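Local coordinates for oxysterol-binding protein homolog 3 (Saccharomyces cerevisiae, PDB 4IC4) that carries lipids in a hydrophobic pocket through the cytosol between membranes, in phosphoinositide-coupled directional transport, and helps maintain intracellular sterol distribution, at residues A[306-311]-A[326-331]; A[128-133]-A[320-325]. One frame throughout, in Å; residues are numbered along the deposited sequence.

Contact 1 (A[306-311]-A[326-331]); sequences NEITEI and DIRAYE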
loop_
_atom_site.group_PDB
_atom_site.type_symbol
_atom_site.label_atom_id
_atom_site.label_comp_id
_atom_site.label_asym_id
_atom_site.label_seq_id
_atom_site.Cartn_x
_atom_site.Cartn_y
_atom_site.Cartn_z
ATOM N N ASN A 306 -11.871 4.077 1.000
ATOM C CA ASN A 306 -12.704 4.136 2.195
ATOM C C ASN A 306 -14.194 4.284 1.943
ATOM O O ASN A 306 -14.946 4.604 2.866
ATOM C CB ASN A 306 -12.232 5.278 3.102
ATOM C CG ASN A 306 -12.538 5.027 4.569
ATOM O OD1 ASN A 306 -12.897 5.947 5.312
ATOM N ND2 ASN A 306 -12.380 3.782 5.000
ATOM N N GLU A 307 -14.633 4.043 0.713
ATOM C CA GLU A 307 -16.057 4.152 0.412
ATOM C C GLU A 307 -16.793 2.832 0.611
ATOM O O GLU A 307 -16.277 1.758 0.291
ATOM C CB GLU A 307 -16.281 4.620 -1.031
ATOM C CG GLU A 307 -17.766 4.682 -1.407
ATOM C CD GLU A 307 -18.025 5.161 -2.826
ATOM O OE1 GLU A 307 -17.204 4.892 -3.722
ATOM O OE2 GLU A 307 -19.077 5.799 -3.046
ATOM N N ILE A 308 -18.001 2.926 1.159
ATOM C CA ILE A 308 -18.845 1.760 1.356
ATOM C C ILE A 308 -19.861 1.800 0.217
ATOM O O ILE A 308 -20.665 2.730 0.129
ATOM C CB ILE A 308 -19.592 1.816 2.710
ATOM C CG1 ILE A 308 -18.592 1.713 3.863
ATOM C CG2 ILE A 308 -20.609 0.682 2.793
ATOM C CD1 ILE A 308 -19.222 1.857 5.232
ATOM N N THR A 309 -19.799 0.814 -0.671
ATOM C CA THR A 309 -20.727 0.740 -1.793
ATOM C C THR A 309 -21.623 -0.474 -1.583
ATOM O O THR A 309 -21.550 -1.134 -0.546
ATOM C CB THR A 309 -19.993 0.553 -3.139
ATOM O OG1 THR A 309 -19.382 -0.742 -3.171
ATOM C CG2 THR A 309 -18.927 1.629 -3.332
ATOM N N GLU A 310 -22.458 -0.776 -2.571
ATOM C CA GLU A 310 -23.349 -1.928 -2.486
ATOM C C GLU A 310 -22.546 -3.225 -2.357
ATOM O O GLU A 310 -23.074 -4.258 -1.953
ATOM C CB GLU A 310 -24.235 -1.991 -3.733
ATOM C CG GLU A 310 -23.449 -2.108 -5.026
ATOM C CD GLU A 310 -24.306 -1.907 -6.255
ATOM O OE1 GLU A 310 -25.192 -2.750 -6.515
ATOM O OE2 GLU A 310 -24.090 -0.898 -6.960
ATOM N N ILE A 311 -21.267 -3.175 -2.708
ATOM C CA ILE A 311 -20.433 -4.364 -2.608
ATOM C C ILE A 311 -20.174 -4.702 -1.145
ATOM O O ILE A 311 -20.244 -5.861 -0.741
ATOM C CB ILE A 311 -19.071 -4.156 -3.306
ATOM C CG1 ILE A 311 -19.273 -4.017 -4.814
ATOM C CG2 ILE A 311 -18.138 -5.327 -2.992
ATOM C CD1 ILE A 311 -18.001 -3.733 -5.571
ATOM N N ASP A 326 -12.836 7.235 13.680
ATOM C CA ASP A 326 -11.908 8.350 13.618
ATOM C C ASP A 326 -11.561 8.675 12.169
ATOM O O ASP A 326 -11.547 9.843 11.773
ATOM C CB ASP A 326 -10.648 8.065 14.452
ATOM C CG ASP A 326 -9.995 6.723 14.139
ATOM O OD1 ASP A 326 -10.591 5.861 13.453
ATOM O OD2 ASP A 326 -8.859 6.526 14.621
ATOM N N ILE A 327 -11.312 7.645 11.369
ATOM C CA ILE A 327 -10.994 7.867 9.967
ATOM C C ILE A 327 -12.197 8.490 9.255
ATOM O O ILE A 327 -12.043 9.414 8.455
ATOM C CB ILE A 327 -10.617 6.547 9.251
ATOM C CG1 ILE A 327 -9.386 5.920 9.917
ATOM C CG2 ILE A 327 -10.363 6.820 7.763
ATOM C CD1 ILE A 327 -8.849 4.674 9.207
ATOM N N ARG A 328 -13.395 7.993 9.557
ATOM C CA ARG A 328 -14.607 8.506 8.923
ATOM C C ARG A 328 -14.890 9.958 9.296
ATOM O O ARG A 328 -15.177 10.780 8.427
ATOM C CB ARG A 328 -15.818 7.640 9.291
ATOM C CG ARG A 328 -17.099 8.036 8.564
ATOM C CD ARG A 328 -16.969 7.816 7.066
ATOM N NE ARG A 328 -16.713 6.412 6.765
ATOM C CZ ARG A 328 -16.321 5.954 5.580
ATOM N NH1 ARG A 328 -16.133 6.788 4.565
ATOM N NH2 ARG A 328 -16.117 4.657 5.407
ATOM N N ALA A 329 -14.808 10.268 10.584
ATOM C CA ALA A 329 -15.057 11.629 11.040
ATOM C C ALA A 329 -14.047 12.587 10.413
ATOM O O ALA A 329 -14.404 13.688 9.989
ATOM C CB ALA A 329 -14.976 11.691 12.559
ATOM N N TYR A 330 -12.790 12.155 10.345
ATOM C CA TYR A 330 -11.717 12.963 9.772
ATOM C C TYR A 330 -11.970 13.191 8.285
ATOM O O TYR A 330 -11.792 14.299 7.776
ATOM C CB TYR A 330 -10.372 12.254 9.964
ATOM C CG TYR A 330 -9.164 13.090 9.606
ATOM C CD1 TYR A 330 -8.877 14.266 10.299
ATOM C CD2 TYR A 330 -8.285 12.685 8.601
ATOM C CE1 TYR A 330 -7.741 15.017 10.003
ATOM C CE2 TYR A 330 -7.147 13.429 8.296
ATOM C CZ TYR A 330 -6.880 14.591 9.003
ATOM O OH TYR A 330 -5.740 15.309 8.724
ATOM N N GLU A 331 -12.385 12.136 7.594
ATOM C CA GLU A 331 -12.667 12.225 6.169
ATOM C C GLU A 331 -13.754 13.263 5.921
ATOM O O GLU A 331 -13.672 14.052 4.978
ATOM C CB GLU A 331 -13.124 10.862 5.633
ATOM C CG GLU A 331 -13.544 10.872 4.168
ATOM C CD GLU A 331 -14.100 9.537 3.704
ATOM O OE1 GLU A 331 -13.311 8.588 3.498
ATOM O OE2 GLU A 331 -15.334 9.436 3.549
#

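Contact 2 (A[128-133]-A[320-325]); sequences FELIRE and DSRLRP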
loop_
_atom_site.group_PDB
_atom_site.type_symbol
_atom_site.label_atom_id
_atom_site.label_comp_id
_atom_site.label_asym_id
_atom_site.label_seq_id
_atom_site.Cartn_x
_atom_site.Cartn_y
_atom_site.Cartn_z
ATOM N N PHE A 128 -9.038 -5.076 6.098
ATOM C CA PHE A 128 -9.468 -4.252 4.988
ATOM C C PHE A 128 -9.627 -5.139 3.778
ATOM O O PHE A 128 -8.675 -5.769 3.326
ATOM C CB PHE A 128 -8.488 -3.127 4.658
ATOM C CG PHE A 128 -8.895 -2.321 3.456
ATOM C CD1 PHE A 128 -10.077 -1.582 3.466
ATOM C CD2 PHE A 128 -8.122 -2.333 2.299
ATOM C CE1 PHE A 128 -10.486 -0.868 2.337
ATOM C CE2 PHE A 128 -8.520 -1.623 1.164
ATOM C CZ PHE A 128 -9.708 -0.887 1.180
ATOM N N GLU A 129 -10.850 -5.216 3.274
ATOM C CA GLU A 129 -11.113 -6.005 2.088
ATOM C C GLU A 129 -11.270 -5.036 0.927
ATOM O O GLU A 129 -11.640 -3.874 1.117
ATOM C CB GLU A 129 -12.407 -6.811 2.228
ATOM C CG GLU A 129 -13.672 -5.950 2.275
ATOM C CD GLU A 129 -14.935 -6.732 1.939
ATOM O OE1 GLU A 129 -15.648 -6.320 1.004
ATOM O OE2 GLU A 129 -15.219 -7.747 2.604
ATOM N N LEU A 130 -10.982 -5.518 -0.274
ATOM C CA LEU A 130 -11.131 -4.703 -1.466
ATOM C C LEU A 130 -11.476 -5.596 -2.642
ATOM O O LEU A 130 -10.637 -6.350 -3.139
ATOM C CB LEU A 130 -9.851 -3.913 -1.766
ATOM C CG LEU A 130 -9.941 -3.028 -3.017
ATOM C CD1 LEU A 130 -11.028 -1.969 -2.844
ATOM C CD2 LEU A 130 -8.597 -2.377 -3.274
ATOM N N ILE A 131 -12.732 -5.518 -3.065
ATOM C CA ILE A 131 -13.213 -6.291 -4.195
ATOM C C ILE A 131 -13.344 -5.344 -5.380
ATOM O O ILE A 131 -14.102 -4.371 -5.325
ATOM C CB ILE A 131 -14.597 -6.902 -3.907
ATOM C CG1 ILE A 131 -14.497 -7.901 -2.750
ATOM C CG2 ILE A 131 -15.130 -7.585 -5.161
ATOM C CD1 ILE A 131 -15.840 -8.428 -2.279
ATOM N N ARG A 132 -12.590 -5.610 -6.442
ATOM C CA ARG A 132 -12.659 -4.779 -7.639
ATOM C C ARG A 132 -13.012 -5.657 -8.835
ATOM O O ARG A 132 -12.137 -6.119 -9.564
ATOM C CB ARG A 132 -11.330 -4.056 -7.881
ATOM C CG ARG A 132 -11.004 -2.978 -6.851
ATOM C CD ARG A 132 -12.001 -1.824 -6.893
ATOM N NE ARG A 132 -12.034 -1.185 -8.209
ATOM C CZ ARG A 132 -11.798 0.106 -8.426
ATOM N NH1 ARG A 132 -11.509 0.919 -7.417
ATOM N NH2 ARG A 132 -11.849 0.586 -9.663
ATOM N N GLU A 133 -14.308 -5.878 -9.023
ATOM C CA GLU A 133 -14.807 -6.699 -10.116
ATOM C C GLU A 133 -14.350 -6.159 -11.469
ATOM O O GLU A 133 -14.112 -6.928 -12.404
ATOM C CB GLU A 133 -16.336 -6.750 -10.068
ATOM C CG GLU A 133 -16.963 -7.765 -11.013
ATOM C CD GLU A 133 -16.584 -9.192 -10.667
ATOM O OE1 GLU A 133 -15.383 -9.527 -10.744
ATOM O OE2 GLU A 133 -17.488 -9.979 -10.314
ATOM N N ASP A 320 -13.393 -3.968 9.576
ATOM C CA ASP A 320 -12.915 -3.289 8.371
ATOM C C ASP A 320 -12.561 -1.819 8.595
ATOM O O ASP A 320 -13.242 -1.109 9.340
ATOM C CB ASP A 320 -13.962 -3.402 7.262
ATOM C CG ASP A 320 -13.396 -3.089 5.886
ATOM O OD1 ASP A 320 -12.790 -3.986 5.261
ATOM O OD2 ASP A 320 -13.556 -1.941 5.425
ATOM N N SER A 321 -11.496 -1.358 7.941
ATOM C CA SER A 321 -11.067 0.035 8.074
ATOM C C SER A 321 -12.179 1.022 7.717
ATOM O O SER A 321 -12.206 2.140 8.232
ATOM C CB SER A 321 -9.856 0.314 7.182
ATOM O OG SER A 321 -8.724 -0.438 7.584
ATOM N N ARG A 322 -13.088 0.620 6.835
ATOM C CA ARG A 322 -14.188 1.504 6.443
ATOM C C ARG A 322 -15.138 1.781 7.602
ATOM O O ARG A 322 -15.953 2.701 7.527
ATOM C CB ARG A 322 -14.999 0.893 5.303
ATOM C CG ARG A 322 -14.238 0.672 4.009
ATOM C CD ARG A 322 -15.165 0.083 2.965
ATOM N NE ARG A 322 -14.482 -0.245 1.717
ATOM C CZ ARG A 322 -13.729 -1.324 1.531
ATOM N NH1 ARG A 322 -13.550 -2.197 2.514
ATOM N NH2 ARG A 322 -13.166 -1.539 0.348
ATOM N N LEU A 323 -15.039 0.986 8.663
ATOM C CA LEU A 323 -15.920 1.159 9.809
ATOM C C LEU A 323 -15.280 1.944 10.951
ATOM O O LEU A 323 -15.912 2.170 11.986
ATOM C CB LEU A 323 -16.408 -0.211 10.299
ATOM C CG LEU A 323 -17.143 -1.037 9.233
ATOM C CD1 LEU A 323 -17.607 -2.363 9.825
ATOM C CD2 LEU A 323 -18.325 -0.243 8.685
ATOM N N ARG A 324 -14.032 2.369 10.774
ATOM C CA ARG A 324 -13.364 3.139 11.821
ATOM C C ARG A 324 -13.967 4.531 11.934
ATOM O O ARG A 324 -14.030 5.281 10.957
ATOM C CB ARG A 324 -11.859 3.232 11.562
ATOM C CG ARG A 324 -11.135 1.983 12.020
ATOM C CD ARG A 324 -9.634 2.125 12.017
ATOM N NE ARG A 324 -9.140 3.232 12.830
ATOM C CZ ARG A 324 -7.875 3.333 13.224
ATOM N NH1 ARG A 324 -7.006 2.388 12.887
ATOM N NH2 ARG A 324 -7.463 4.381 13.923
ATOM N N PRO A 325 -14.408 4.897 13.142
ATOM C CA PRO A 325 -15.018 6.209 13.372
ATOM C C PRO A 325 -14.092 7.408 13.287
ATOM O O PRO A 325 -14.518 8.490 12.871
ATOM C CB PRO A 325 -15.648 6.058 14.755
ATOM C CG PRO A 325 -14.729 5.114 15.437
ATOM C CD PRO A 325 -14.452 4.076 14.363
#

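Contact 1 (A[306-311]-A[326-331])
Arg328 reaches from helix 325-331 to the chain just beyond helix 300-305. Its CG is anti to the backbone N (chi1 -175°), and bends at chi2 and chi3 curl the chain so that the guanidinium points end-on at Asn306 O. Asn306 O lies at the edge of the guanidinium, close to its plane, and accepts from Arg328 NH1 at 3.0 Å and Arg328 NH2 at 2.8 Å. The NH2 bond runs nearly along the C=O axis, while NH1 comes from above the carbonyl plane.

The side chain of Asn306, its CG also anti to the backbone N, lays its amide over one face of the guanidinium, the planes only 5° apart; a short flat group suits this slot. The Glu331 carboxylate stands almost perpendicular to that amide, with OE1 3.5 Å from Asn306 CB. Glu331 OE2 forms a salt bridge with Arg328 NH1 (2.9 Å) and another with Arg31. Ile308 CG1 packs obliquely near Arg328 NH2.

A methionine here in place of Arg328 would probably loosen the link between the helix and the loop, since both donors to Asn306 O would be gone. With Asn306 O, Arg322 O and Glu331 round it, the Arg328 charge is probably well compensated and its guanidinium held against rotation.

Contact 2 (A[128-133]-A[320-325])
Arg322 runs extended from CG to NE and crosses Phe128 at about a right angle. Its last torsion, chi4 78°, turns the guanidinium to lie at a modest tilt to the ring, the two planes 25° apart. Phe128 CE1 sits over one face of the guanidinium, offset toward its rim, 3.3 Å from Arg322 NH1. The ring gets there because its CG is anti to the backbone N; a flat aromatic suits a place against a flat cation, with Leu72 of helix 71-76 and Leu305 of helix 300-305 also packed on it. Leu130 CD1 meets the guanidinium at its edge, 3.9 Å from Arg322 NH2.

In that same plane Arg322 NH1 and NH2 converge on Glu129 O, each at 2.9 Å and each within the carbonyl plane. Strand 127-132 begins the antiparallel run of strands in the barrel of this OSBP-related domain. Leu130 pairs through its backbone with Leu139 of strand 137-145, and the N-H and C=O of Glu129 face the other way, where side chains of the 320-325 turn engage them.

Asp320 serves the N-H: its OD1, met nearly along the C-O axis, accepts from Glu129 N at 3.0 Å. Asp320 OD2 accepts from Arg322 N at 3.0 Å, an Asx turn, and forms a salt bridge with Arg322 NH1 at 2.9 Å; both donors come from above the carboxylate plane. Aspartate suits this place, being short enough to close the Asx turn while reaching the strand. Three N-H donors on one buried carboxylate would probably keep it ionised. Ser321 CB lies beside the Phe128 ring, while its OG bonds to Glu126. The Glu129 side chain turns its carboxylate to Tyr381 and Arg385.

Overall arrangement
From the N terminus, the chain first lays down 128-133 on strand 127-132, then passes through the long antiparallel series of strands and helix 300-305 before reaching 306-311, 320-325 and 326-331. Contact 2 therefore closes a very large loop, with 186 residues between its segments, whereas contact 1 closes a short one of 14 residues. They cross rather than nest, because 320-325 lies inside the loop that contact 1 closes while 128-133 lies before it. The centres are about 8 Å apart, and Arg322 joins them: its O probably accepts from Arg328 NH2, and its NE makes a weak hydrogen bond to Glu307 O. Together they tie the first strand of the barrel to the connection between helices 300-305 and 325-331.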